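Local coordinates for UDP-4-amino-4,6-dideoxy-N-acetyl-beta-L-altrosamine transaminase (Helicobacter pylori, PDB 2FNU), which catalyses the pyridoxal-phosphate-dependent transamination of a UDP-linked 4-keto sugar, the second step in making the pseudaminic acid that modifies flagellin, at residues A18-L23 with E233-L238; A50-N54 with M204-R208; N105-I109 with D129-V135. Numbering follows the deposited sequence.

Contact 1: A18-L23 with E233-L238; sequences AVLEVL and EIQSAL
Two helical segments, 18-23 and 233-238, pack roughly antiparallel. Their axes approach to 8.3 Å, and their directions differ by 153°. In the register, Ala18 lies opposite Ala237 (CA-CA 5.7 Å) and Val19 opposite Ile234 (CA-CA 5.5 Å). The interface is apolar. Val22, with chi1 t, points toward the other helix and puts CG2 3.5 Å from Ala237 CB and CG1 3.8 Å from Ile234 CG1. Val19 is also t; its CG1 lies 3.7 Å from Ile234 CG2 and its CG2 4.1 Å from Leu238 CB. Ile234 is mt, and its CD1 reaches Leu23 CD2 at 3.6 Å; Leu23 is also mt. The small Ala18 and Ala237 meet CB to CB at 4.3 Å. Glu233 (chi1 m, chi2 m) turns its carboxylate away to the backbone N of Arg33 and Ser34. Val22 also touches the substrate-binding Leu28. Val19, Leu23 and Ile234 pack on the second subunit. This is an antiparallel helix pair at the dimer interface, beside the nucleotide-sugar site.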
ATOM      1  N   ALA B  18      22.369   1.724  -3.677  1.00 18.60           N
ATOM      2  CA  ALA B  18      21.242   2.174  -4.495  1.00 19.02           C
ATOM      3  C   ALA B  18      20.210   2.907  -3.645  1.00 19.56           C
ATOM      4  O   ALA B  18      19.709   3.942  -4.049  1.00 18.92           O
ATOM      5  CB  ALA B  18      20.601   0.989  -5.215  1.00 18.95           C
ATOM      6  N   VAL B  19      19.890   2.351  -2.479  1.00 16.71           N
ATOM      7  CA  VAL B  19      18.931   2.987  -1.567  1.00 18.46           C
ATOM      8  C   VAL B  19      19.476   4.344  -1.096  1.00 21.69           C
ATOM      9  O   VAL B  19      18.773   5.354  -1.098  1.00 20.32           O
ATOM     10  CB  VAL B  19      18.605   2.065  -0.375  1.00 20.39           C
ATOM     11  CG1 VAL B  19      17.892   2.836   0.737  1.00 21.09           C
ATOM     12  CG2 VAL B  19      17.763   0.850  -0.837  1.00 19.40           C
ATOM     13  N   LEU B  20      20.747   4.376  -0.711  1.00 22.85           N
ATOM     14  CA  LEU B  20      21.305   5.618  -0.171  1.00 25.73           C
ATOM     15  C   LEU B  20      21.336   6.756  -1.193  1.00 25.77           C
ATOM     16  O   LEU B  20      21.079   7.919  -0.839  1.00 28.85           O
ATOM     17  CB  LEU B  20      22.659   5.354   0.506  1.00 26.63           C
ATOM     18  CG  LEU B  20      22.535   4.380   1.709  1.00 36.37           C
ATOM     19  CD1 LEU B  20      23.897   3.807   2.122  1.00 48.34           C
ATOM     20  CD2 LEU B  20      21.800   4.963   2.944  1.00 39.76           C
ATOM     21  N   GLU B  21      21.594   6.441  -2.463  1.00 24.26           N
ATOM     22  CA  GLU B  21      21.500   7.436  -3.530  1.00 26.59           C
ATOM     23  C   GLU B  21      20.121   8.095  -3.558  1.00 24.50           C
ATOM     24  O   GLU B  21      20.018   9.306  -3.752  1.00 25.80           O
ATOM     25  CB  GLU B  21      21.803   6.829  -4.904  1.00 29.63           C
ATOM     26  CG  GLU B  21      23.255   6.437  -5.108  1.00 35.16           C
ATOM     27  CD  GLU B  21      23.486   5.627  -6.383  1.00 35.72           C
ATOM     28  OE1 GLU B  21      24.671   5.403  -6.732  1.00 42.77           O
ATOM     29  OE2 GLU B  21      22.496   5.207  -7.034  1.00 41.19           O
ATOM     30  N   VAL B  22      19.057   7.302  -3.381  1.00 20.15           N
ATOM     31  CA  VAL B  22      17.715   7.867  -3.387  1.00 17.08           C
ATOM     32  C   VAL B  22      17.524   8.830  -2.224  1.00 16.42           C
ATOM     33  O   VAL B  22      16.930   9.886  -2.388  1.00 17.05           O
ATOM     34  CB  VAL B  22      16.624   6.776  -3.311  1.00 17.21           C
ATOM     35  CG1 VAL B  22      15.240   7.430  -3.236  1.00 16.31           C
ATOM     36  CG2 VAL B  22      16.727   5.877  -4.503  1.00 20.06           C
ATOM     37  N   LEU B  23      18.043   8.471  -1.052  1.00 14.72           N
ATOM     38  CA  LEU B  23      17.854   9.300   0.128  1.00 16.03           C
ATOM     39  C   LEU B  23      18.525  10.672  -0.055  1.00 17.21           C
ATOM     40  O   LEU B  23      18.171  11.648   0.628  1.00 18.46           O
ATOM     41  CB  LEU B  23      18.420   8.593   1.357  1.00 18.36           C
ATOM     42  CG  LEU B  23      17.761   7.255   1.729  1.00 17.55           C
ATOM     43  CD1 LEU B  23      18.411   6.698   3.004  1.00 22.69           C
ATOM     44  CD2 LEU B  23      16.239   7.357   1.907  1.00 15.72           C
ATOM     45  N   GLU B 233      10.405   5.529  -4.457  1.00 15.17           N
ATOM     46  CA  GLU B 233      11.698   5.472  -5.145  1.00 15.25           C
ATOM     47  C   GLU B 233      12.739   4.685  -4.370  1.00 14.88           C
ATOM     48  O   GLU B 233      13.647   4.103  -4.968  1.00 17.35           O
ATOM     49  CB  GLU B 233      12.227   6.880  -5.427  1.00 15.80           C
ATOM     50  CG  GLU B 233      11.371   7.643  -6.395  1.00 17.77           C
ATOM     51  CD  GLU B 233      11.575   7.167  -7.817  1.00 24.99           C
ATOM     52  OE1 GLU B 233      10.747   6.369  -8.298  1.00 22.42           O
ATOM     53  OE2 GLU B 233      12.582   7.565  -8.439  1.00 22.69           O
ATOM     54  N   ILE B 234      12.639   4.687  -3.047  1.00 14.55           N
ATOM     55  CA  ILE B 234      13.600   3.958  -2.221  1.00 14.61           C
ATOM     56  C   ILE B 234      13.457   2.467  -2.548  1.00 13.97           C
ATOM     57  O   ILE B 234      14.435   1.787  -2.854  1.00 15.71           O
ATOM     58  CB  ILE B 234      13.346   4.198  -0.727  1.00 15.27           C
ATOM     59  CG1 ILE B 234      13.510   5.692  -0.374  1.00 17.12           C
ATOM     60  CG2 ILE B 234      14.295   3.350   0.121  1.00 18.53           C
ATOM     61  CD1 ILE B 234      12.995   6.029   1.037  1.00 18.40           C
ATOM     62  N   GLN B 235      12.219   1.978  -2.551  1.00 13.45           N
ATOM     63  CA  GLN B 235      11.970   0.562  -2.798  1.00 14.29           C
ATOM     64  C   GLN B 235      12.223   0.211  -4.251  1.00 13.77           C
ATOM     65  O   GLN B 235      12.648  -0.898  -4.548  1.00 14.92           O
ATOM     66  CB  GLN B 235      10.519   0.231  -2.523  1.00 18.22           C
ATOM     67  CG  GLN B 235      10.051   0.451  -1.140  1.00 23.84           C
ATOM     68  CD  GLN B 235       8.536   0.316  -1.077  1.00 36.11           C
ATOM     69  OE1 GLN B 235       8.024  -0.639  -0.501  1.00 22.41           O
ATOM     70  NE2 GLN B 235       7.811   1.259  -1.711  1.00 22.95           N
ATOM     71  N   SER B 236      11.931   1.136  -5.167  1.00 14.96           N
ATOM     72  CA  SER B 236      12.180   0.885  -6.595  1.00 13.69           C
ATOM     73  C   SER B 236      13.675   0.750  -6.885  1.00 16.02           C
ATOM     74  O   SER B 236      14.094  -0.058  -7.721  1.00 17.68           O
ATOM     75  CB  SER B 236      11.586   2.011  -7.440  1.00 15.40           C
ATOM     76  OG  SER B 236      10.172   2.013  -7.332  1.00 16.77           O
ATOM     77  N   ALA B 237      14.491   1.543  -6.197  1.00 14.78           N
ATOM     78  CA  ALA B 237      15.947   1.426  -6.351  1.00 13.89           C
ATOM     79  C   ALA B 237      16.418   0.065  -5.856  1.00 14.06           C
ATOM     80  O   ALA B 237      17.263  -0.584  -6.483  1.00 15.93           O
ATOM     81  CB  ALA B 237      16.639   2.531  -5.542  1.00 16.64           C
ATOM     82  N   LEU B 238      15.881  -0.363  -4.712  1.00 13.14           N
ATOM     83  CA  LEU B 238      16.167  -1.684  -4.202  1.00 14.47           C
ATOM     84  C   LEU B 238      15.750  -2.762  -5.203  1.00 14.43           C
ATOM     85  O   LEU B 238      16.507  -3.695  -5.490  1.00 15.93           O
ATOM     86  CB  LEU B 238      15.476  -1.859  -2.849  1.00 16.62           C
ATOM     87  CG  LEU B 238      15.732  -3.153  -2.104  1.00 19.25           C
ATOM     88  CD1 LEU B 238      17.234  -3.504  -2.099  1.00 18.74           C
ATOM     89  CD2 LEU B 238      15.160  -3.051  -0.669  1.00 18.29           C
TER

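Contact 2: A50-N54 with M204-R208; sequences ALVFN and MKLFR
Ala50 to Phe53 are extended and make up most of strand 49-53; Asn54 follows in a loop. Segment 204-208 is helical and belongs to helix 198-208. The strand and helix axes run nearly parallel, 18° apart, and approach to 9.6 Å. Leu51 lies across from Lys205 (CA-CA 7.0 Å) and Phe53 from Arg208 (CA-CA 7.4 Å). Leu51 is mt and points toward the helix. Its CD1 sits 3.6 Å from Met204 CB and 3.5 Å from Lys205 N. Arg208 reaches across to the strand, with chi1 t, chi2 t and chi3 p. Its NH1 donates a hydrogen bond of 2.9 Å to Val52 O, which lies near the guanidinium plane. Leu51 CD2 covers one guanidinium face, 3.5 Å from Arg208 NH1. Phe53, with chi1 m and chi2 -98°, turns its ring to the arginine stem. Arg208 CD makes a CH-pi contact over the ring face, 4.1 Å from the Phe53 centroid. Arg208 NH1 also forms a salt bridge with Glu38 OE1, which accepts from Val52 N as well. The arginine thus links helix 198-208 to strand 49-53 and helix 32-45. Strand 49-53 is the outermost strand of the mixed sheet within this chain and pairs antiparallel with strand 191-195. This is helix-on-sheet packing in the large domain typical of fold-type I PLP enzymes.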
ATOM      1  N   ALA B  50       4.587  -3.382 -17.348  1.00 12.89           N
ATOM      2  CA  ALA B  50       4.751  -3.708 -15.925  1.00 11.52           C
ATOM      3  C   ALA B  50       4.361  -2.510 -15.087  1.00 12.27           C
ATOM      4  O   ALA B  50       4.668  -1.351 -15.445  1.00 12.38           O
ATOM      5  CB  ALA B  50       6.186  -4.114 -15.620  1.00 12.52           C
ATOM      6  N   LEU B  51       3.696  -2.793 -13.964  1.00 12.39           N
ATOM      7  CA  LEU B  51       3.350  -1.749 -13.004  1.00 10.97           C
ATOM      8  C   LEU B  51       3.731  -2.245 -11.635  1.00 10.59           C
ATOM      9  O   LEU B  51       3.345  -3.368 -11.278  1.00 11.61           O
ATOM     10  CB  LEU B  51       1.832  -1.517 -12.980  1.00 13.23           C
ATOM     11  CG  LEU B  51       1.234  -0.746 -14.150  1.00 15.48           C
ATOM     12  CD1 LEU B  51      -0.291  -0.818 -14.067  1.00 16.75           C
ATOM     13  CD2 LEU B  51       1.712   0.712 -14.161  1.00 13.86           C
ATOM     14  N   VAL B  52       4.448  -1.431 -10.864  1.00 10.15           N
ATOM     15  CA  VAL B  52       4.826  -1.852  -9.517  1.00 11.21           C
ATOM     16  C   VAL B  52       3.925  -1.195  -8.474  1.00 11.39           C
ATOM     17  O   VAL B  52       3.405  -0.081  -8.683  1.00 12.21           O
ATOM     18  CB  VAL B  52       6.322  -1.607  -9.208  1.00 11.61           C
ATOM     19  CG1 VAL B  52       7.204  -2.461 -10.119  1.00 13.63           C
ATOM     20  CG2 VAL B  52       6.678  -0.140  -9.409  1.00 11.48           C
ATOM     21  N   PHE B  53       3.717  -1.919  -7.368  1.00 10.87           N
ATOM     22  CA  PHE B  53       2.712  -1.586  -6.338  1.00 11.66           C
ATOM     23  C   PHE B  53       3.336  -1.751  -4.966  1.00 10.92           C
ATOM     24  O   PHE B  53       4.405  -2.380  -4.849  1.00 12.64           O
ATOM     25  CB  PHE B  53       1.534  -2.570  -6.415  1.00 11.16           C
ATOM     26  CG  PHE B  53       0.663  -2.394  -7.622  1.00 10.57           C
ATOM     27  CD1 PHE B  53      -0.513  -1.668  -7.550  1.00 12.43           C
ATOM     28  CD2 PHE B  53       1.034  -2.954  -8.843  1.00 11.56           C
ATOM     29  CE1 PHE B  53      -1.315  -1.499  -8.679  1.00 14.65           C
ATOM     30  CE2 PHE B  53       0.245  -2.788  -9.969  1.00 11.61           C
ATOM     31  CZ  PHE B  53      -0.932  -2.062  -9.893  1.00 12.38           C
ATOM     32  N   ASN B  54       2.661  -1.246  -3.921  1.00 10.86           N
ATOM     33  CA  ASN B  54       3.219  -1.344  -2.574  1.00 10.60           C
ATOM     34  C   ASN B  54       3.295  -2.784  -2.049  1.00 11.14           C
ATOM     35  O   ASN B  54       4.030  -3.072  -1.118  1.00 12.10           O
ATOM     36  CB  ASN B  54       2.423  -0.478  -1.585  1.00 10.73           C
ATOM     37  CG  ASN B  54       1.085  -1.074  -1.243  1.00 11.13           C
ATOM     38  OD1 ASN B  54       0.920  -1.727  -0.172  1.00 15.92           O
ATOM     39  ND2 ASN B  54       0.140  -0.917  -2.135  1.00  8.01           N
ATOM     40  N   MET B 204      -5.203  -0.121 -14.875  1.00 12.91           N
ATOM     41  CA  MET B 204      -4.548  -0.411 -13.594  1.00 11.58           C
ATOM     42  C   MET B 204      -3.660   0.725 -13.108  1.00 11.61           C
ATOM     43  O   MET B 204      -3.586   0.998 -11.907  1.00 13.46           O
ATOM     44  CB  MET B 204      -3.740  -1.700 -13.712  1.00 11.59           C
ATOM     45  CG  MET B 204      -4.630  -2.920 -13.935  1.00 15.72           C
ATOM     46  SD  MET B 204      -3.733  -4.499 -13.823  1.00 13.22           S
ATOM     47  CE  MET B 204      -2.514  -4.304 -15.153  1.00 15.07           C
ATOM     48  N   LYS B 205      -3.002   1.396 -14.050  1.00 12.31           N
ATOM     49  CA  LYS B 205      -2.124   2.504 -13.722  1.00 12.89           C
ATOM     50  C   LYS B 205      -2.888   3.643 -13.048  1.00 13.14           C
ATOM     51  O   LYS B 205      -2.434   4.183 -12.035  1.00 13.69           O
ATOM     52  CB  LYS B 205      -1.407   2.975 -14.993  1.00 13.00           C
ATOM     53  CG  LYS B 205      -0.328   4.019 -14.790  1.00 16.98           C
ATOM     54  CD  LYS B 205       0.305   4.349 -16.156  1.00 18.20           C
ATOM     55  CE  LYS B 205       1.463   5.310 -16.022  1.00 34.43           C
ATOM     56  NZ  LYS B 205       2.211   5.362 -17.312  1.00 33.23           N
ATOM     57  N   LEU B 206      -4.055   3.990 -13.581  1.00 11.56           N
ATOM     58  CA  LEU B 206      -4.878   5.015 -12.940  1.00 11.98           C
ATOM     59  C   LEU B 206      -5.391   4.543 -11.573  1.00 10.98           C
ATOM     60  O   LEU B 206      -5.418   5.329 -10.607  1.00 12.70           O
ATOM     61  CB  LEU B 206      -6.040   5.412 -13.844  1.00 13.62           C
ATOM     62  CG  LEU B 206      -5.610   6.171 -15.093  1.00 15.11           C
ATOM     63  CD1 LEU B 206      -6.717   6.091 -16.117  1.00 17.46           C
ATOM     64  CD2 LEU B 206      -5.280   7.630 -14.725  1.00 15.82           C
ATOM     65  N   PHE B 207      -5.785   3.269 -11.495  1.00 11.16           N
ATOM     66  CA  PHE B 207      -6.354   2.722 -10.243  1.00 11.58           C
ATOM     67  C   PHE B 207      -5.332   2.758  -9.117  1.00 12.24           C
ATOM     68  O   PHE B 207      -5.696   2.912  -7.937  1.00 11.60           O
ATOM     69  CB  PHE B 207      -6.812   1.294 -10.493  1.00 12.10           C
ATOM     70  CG  PHE B 207      -7.636   0.685  -9.382  1.00 10.74           C
ATOM     71  CD1 PHE B 207      -7.030  -0.117  -8.399  1.00 11.60           C
ATOM     72  CD2 PHE B 207      -9.029   0.847  -9.358  1.00 13.40           C
ATOM     73  CE1 PHE B 207      -7.800  -0.735  -7.408  1.00 10.82           C
ATOM     74  CE2 PHE B 207      -9.800   0.250  -8.376  1.00 12.58           C
ATOM     75  CZ  PHE B 207      -9.183  -0.540  -7.397  1.00 12.12           C
ATOM     76  N   ARG B 208      -4.057   2.610  -9.481  1.00 11.74           N
ATOM     77  CA  ARG B 208      -2.949   2.637  -8.523  1.00 10.93           C
ATOM     78  C   ARG B 208      -2.746   4.011  -7.864  1.00 11.67           C
ATOM     79  O   ARG B 208      -2.167   4.108  -6.782  1.00 12.22           O
ATOM     80  CB  ARG B 208      -1.665   2.199  -9.239  1.00 11.26           C
ATOM     81  CG  ARG B 208      -0.409   2.193  -8.355  1.00 10.12           C
ATOM     82  CD  ARG B 208       0.849   1.776  -9.134  1.00 11.46           C
ATOM     83  NE  ARG B 208       1.148   2.758 -10.184  1.00 13.04           N
ATOM     84  CZ  ARG B 208       2.149   2.651 -11.053  1.00 14.08           C
ATOM     85  NH1 ARG B 208       2.995   1.613 -11.001  1.00 15.10           N
ATOM     86  NH2 ARG B 208       2.319   3.606 -11.963  1.00 13.71           N
TER

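Contact 3: N105-I109 with D129-V135; sequences NDGNI and DYAGKSV
One side-chain amide, that of Asn108, ties together two loops that have no regular secondary structure. With chi1 near -84° and chi2 near -17°, its OD1 accepts from Tyr130 N at 2.8 Å, while its ND2 donates to Lys133 O at 3.0 Å. The CA atoms of Asn108 and Tyr130 are 5.7 Å apart. Residues 129-133 form two overlapping beta turns: type II, closed by Gly132 N to Asp129 O (3.1 Å), and type I', closed by Lys133 N to Tyr130 O (3.0 Å). In the other loop, Asp106 (chi1 p) makes an Asx turn, its OD1 accepting from Asn108 N at 3.0 Å. Lys133, all trans, extends its NZ to a salt bridge with Asp106 OD2 at 2.9 Å. Gly107 has positive phi (89°), and its CA lies over one face of the Tyr130 ring; a CB there would clash with Tyr130 CD1. Water 1 donates to Asp106 O (2.8 Å) and Tyr130 O (2.9 Å). Tyr130 OH bonds to the backbone O of His315, a substrate-binding residue. The Asn108 amide and water satisfy backbone groups and the salt bridge pairs charges, so polar bonds join loops whose Tyr130 side chain lies about 7 Å from bound PMP.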
ATOM      1  N   ASN B 105       0.038 -33.396  -6.835  1.00 15.41           N
ATOM      2  CA  ASN B 105       1.053 -33.742  -5.854  1.00 18.71           C
ATOM      3  C   ASN B 105       2.127 -32.674  -5.666  1.00 16.74           C
ATOM      4  O   ASN B 105       2.779 -32.638  -4.629  1.00 19.31           O
ATOM      5  CB  ASN B 105       1.702 -35.072  -6.229  1.00 19.28           C
ATOM      6  CG  ASN B 105       0.737 -36.236  -6.126  1.00 44.06           C
ATOM      7  OD1 ASN B 105       0.071 -36.424  -5.100  1.00 54.87           O
ATOM      8  ND2 ASN B 105       0.657 -37.032  -7.190  1.00 58.70           N
ATOM      9  N   ASP B 106       2.301 -31.811  -6.663  1.00 12.73           N
ATOM     10  CA  ASP B 106       3.326 -30.763  -6.585  1.00 15.45           C
ATOM     11  C   ASP B 106       2.785 -29.464  -6.013  1.00 16.79           C
ATOM     12  O   ASP B 106       3.488 -28.454  -5.990  1.00 15.83           O
ATOM     13  CB  ASP B 106       3.991 -30.538  -7.955  1.00 15.71           C
ATOM     14  CG  ASP B 106       3.011 -30.082  -9.029  1.00 15.45           C
ATOM     15  OD1 ASP B 106       1.839 -29.752  -8.719  1.00 14.29           O
ATOM     16  OD2 ASP B 106       3.418 -30.022 -10.211  1.00 16.64           O
ATOM     17  N   GLY B 107       1.541 -29.491  -5.529  1.00 12.63           N
ATOM     18  CA  GLY B 107       0.928 -28.302  -4.941  1.00 12.11           C
ATOM     19  C   GLY B 107       0.188 -27.404  -5.909  1.00 14.84           C
ATOM     20  O   GLY B 107      -0.557 -26.520  -5.469  1.00 13.19           O
ATOM     21  N   ASN B 108       0.372 -27.622  -7.210  1.00 12.47           N
ATOM     22  CA  ASN B 108      -0.258 -26.756  -8.214  1.00 12.21           C
ATOM     23  C   ASN B 108      -1.687 -27.151  -8.571  1.00 12.85           C
ATOM     24  O   ASN B 108      -2.068 -28.318  -8.464  1.00 13.91           O
ATOM     25  CB  ASN B 108       0.591 -26.711  -9.487  1.00 13.28           C
ATOM     26  CG  ASN B 108       1.712 -25.686  -9.403  1.00 14.53           C
ATOM     27  OD1 ASN B 108       1.689 -24.812  -8.553  1.00 13.21           O
ATOM     28  ND2 ASN B 108       2.689 -25.788 -10.304  1.00 13.70           N
ATOM     29  N   ILE B 109      -2.463 -26.171  -9.015  1.00 11.40           N
ATOM     30  CA  ILE B 109      -3.852 -26.414  -9.395  1.00 13.30           C
ATOM     31  C   ILE B 109      -3.891 -27.534 -10.452  1.00 13.76           C
ATOM     32  O   ILE B 109      -3.030 -27.600 -11.322  1.00 13.40           O
ATOM     33  CB  ILE B 109      -4.496 -25.090  -9.904  1.00 11.70           C
ATOM     34  CG1 ILE B 109      -6.026 -25.144  -9.886  1.00 13.38           C
ATOM     35  CG2 ILE B 109      -3.988 -24.702 -11.307  1.00 12.02           C
ATOM     36  CD1 ILE B 109      -6.686 -23.788 -10.192  1.00 14.68           C
ATOM     37  N   ASP B 129       1.610 -20.294  -9.049  1.00 11.35           N
ATOM     38  CA  ASP B 129       2.807 -21.096  -9.310  1.00 10.94           C
ATOM     39  C   ASP B 129       3.389 -21.438  -7.947  1.00 12.52           C
ATOM     40  O   ASP B 129       4.205 -20.694  -7.389  1.00 13.15           O
ATOM     41  CB  ASP B 129       3.785 -20.302 -10.167  1.00  9.70           C
ATOM     42  CG  ASP B 129       3.177 -19.878 -11.487  1.00 15.16           C
ATOM     43  OD1 ASP B 129       2.476 -20.706 -12.123  1.00 15.06           O
ATOM     44  OD2 ASP B 129       3.370 -18.712 -11.879  1.00 16.28           O
ATOM     45  N   TYR B 130       2.945 -22.565  -7.393  1.00 12.03           N
ATOM     46  CA  TYR B 130       3.306 -22.904  -6.025  1.00 12.37           C
ATOM     47  C   TYR B 130       4.802 -23.185  -5.901  1.00  9.75           C
ATOM     48  O   TYR B 130       5.349 -24.020  -6.630  1.00 12.26           O
ATOM     49  CB  TYR B 130       2.499 -24.119  -5.564  1.00 12.45           C
ATOM     50  CG  TYR B 130       2.858 -24.565  -4.166  1.00 12.62           C
ATOM     51  CD1 TYR B 130       3.851 -25.517  -3.962  1.00 14.90           C
ATOM     52  CD2 TYR B 130       2.215 -24.027  -3.065  1.00 12.87           C
ATOM     53  CE1 TYR B 130       4.203 -25.929  -2.692  1.00 12.69           C
ATOM     54  CE2 TYR B 130       2.552 -24.429  -1.773  1.00 12.35           C
ATOM     55  CZ  TYR B 130       3.556 -25.373  -1.604  1.00 12.96           C
ATOM     56  OH  TYR B 130       3.895 -25.798  -0.336  1.00 13.72           O
ATOM     57  N   ALA B 131       5.434 -22.493  -4.935  1.00 12.06           N
ATOM     58  CA  ALA B 131       6.870 -22.611  -4.650  1.00 11.77           C
ATOM     59  C   ALA B 131       7.755 -22.056  -5.749  1.00 12.95           C
ATOM     60  O   ALA B 131       8.978 -22.144  -5.656  1.00 13.49           O
ATOM     61  CB  ALA B 131       7.272 -24.077  -4.312  1.00 12.52           C
ATOM     62  N   GLY B 132       7.132 -21.470  -6.775  1.00 12.84           N
ATOM     63  CA  GLY B 132       7.846 -21.048  -7.974  1.00 13.29           C
ATOM     64  C   GLY B 132       7.671 -21.955  -9.165  1.00 15.12           C
ATOM     65  O   GLY B 132       8.070 -21.601 -10.274  1.00 14.62           O
ATOM     66  N   LYS B 133       7.052 -23.117  -8.976  1.00 12.85           N
ATOM     67  CA  LYS B 133       6.889 -24.047 -10.090  1.00 12.56           C
ATOM     68  C   LYS B 133       5.726 -23.605 -10.974  1.00 13.13           C
ATOM     69  O   LYS B 133       4.587 -23.498 -10.514  1.00 13.80           O
ATOM     70  CB  LYS B 133       6.641 -25.463  -9.575  1.00 14.16           C
ATOM     71  CG  LYS B 133       6.515 -26.477 -10.709  1.00 14.13           C
ATOM     72  CD  LYS B 133       6.224 -27.872 -10.163  1.00 15.42           C
ATOM     73  CE  LYS B 133       6.414 -28.933 -11.224  1.00 15.87           C
ATOM     74  NZ  LYS B 133       6.254 -30.290 -10.592  1.00 17.23           N
ATOM     75  N   SER B 134       6.005 -23.374 -12.259  1.00 12.46           N
ATOM     76  CA  SER B 134       4.927 -22.980 -13.177  1.00 10.92           C
ATOM     77  C   SER B 134       3.837 -24.032 -13.220  1.00 10.87           C
ATOM     78  O   SER B 134       4.118 -25.239 -13.273  1.00 14.31           O
ATOM     79  CB  SER B 134       5.478 -22.774 -14.594  1.00 12.71           C
ATOM     80  OG  SER B 134       4.421 -22.450 -15.495  1.00 13.31           O
ATOM     81  N   VAL B 135       2.584 -23.566 -13.232  1.00 11.38           N
ATOM     82  CA  VAL B 135       1.470 -24.457 -13.538  1.00 12.45           C
ATOM     83  C   VAL B 135       1.532 -24.892 -14.999  1.00 13.22           C
ATOM     84  O   VAL B 135       2.408 -24.444 -15.763  1.00 14.29           O
ATOM     85  CB  VAL B 135       0.128 -23.762 -13.274  1.00 11.81           C
ATOM     86  CG1 VAL B 135       0.086 -23.237 -11.828  1.00 12.58           C
ATOM     87  CG2 VAL B 135      -0.099 -22.601 -14.269  1.00 14.70           C
TER
HETATM   88  O   HOH W   1       5.743 -26.894  -6.532  1.00 16.70           O

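The three contacts are nested along the chain: contact 3 lies inside the loop closed by contact 2, which lies inside the loop closed by contact 1. Contacts 1 and 2 are neighbours, with centres 19 Å apart and nearest atoms about 5 Å apart. Helix 32-45 lies next to both. Contact 3 is further off, its centre 26 Å from contact 2 and 33 Å from contact 1. Contact 2 includes strand 49-53, outermost in the seven-stranded sheet within this chain, while the 129-135 loop of contact 3 follows the inner strand 122-128. All three lie around the ligand sites. Contacts 1 and 2 also meet the second subunit; no other chain touches contact 3.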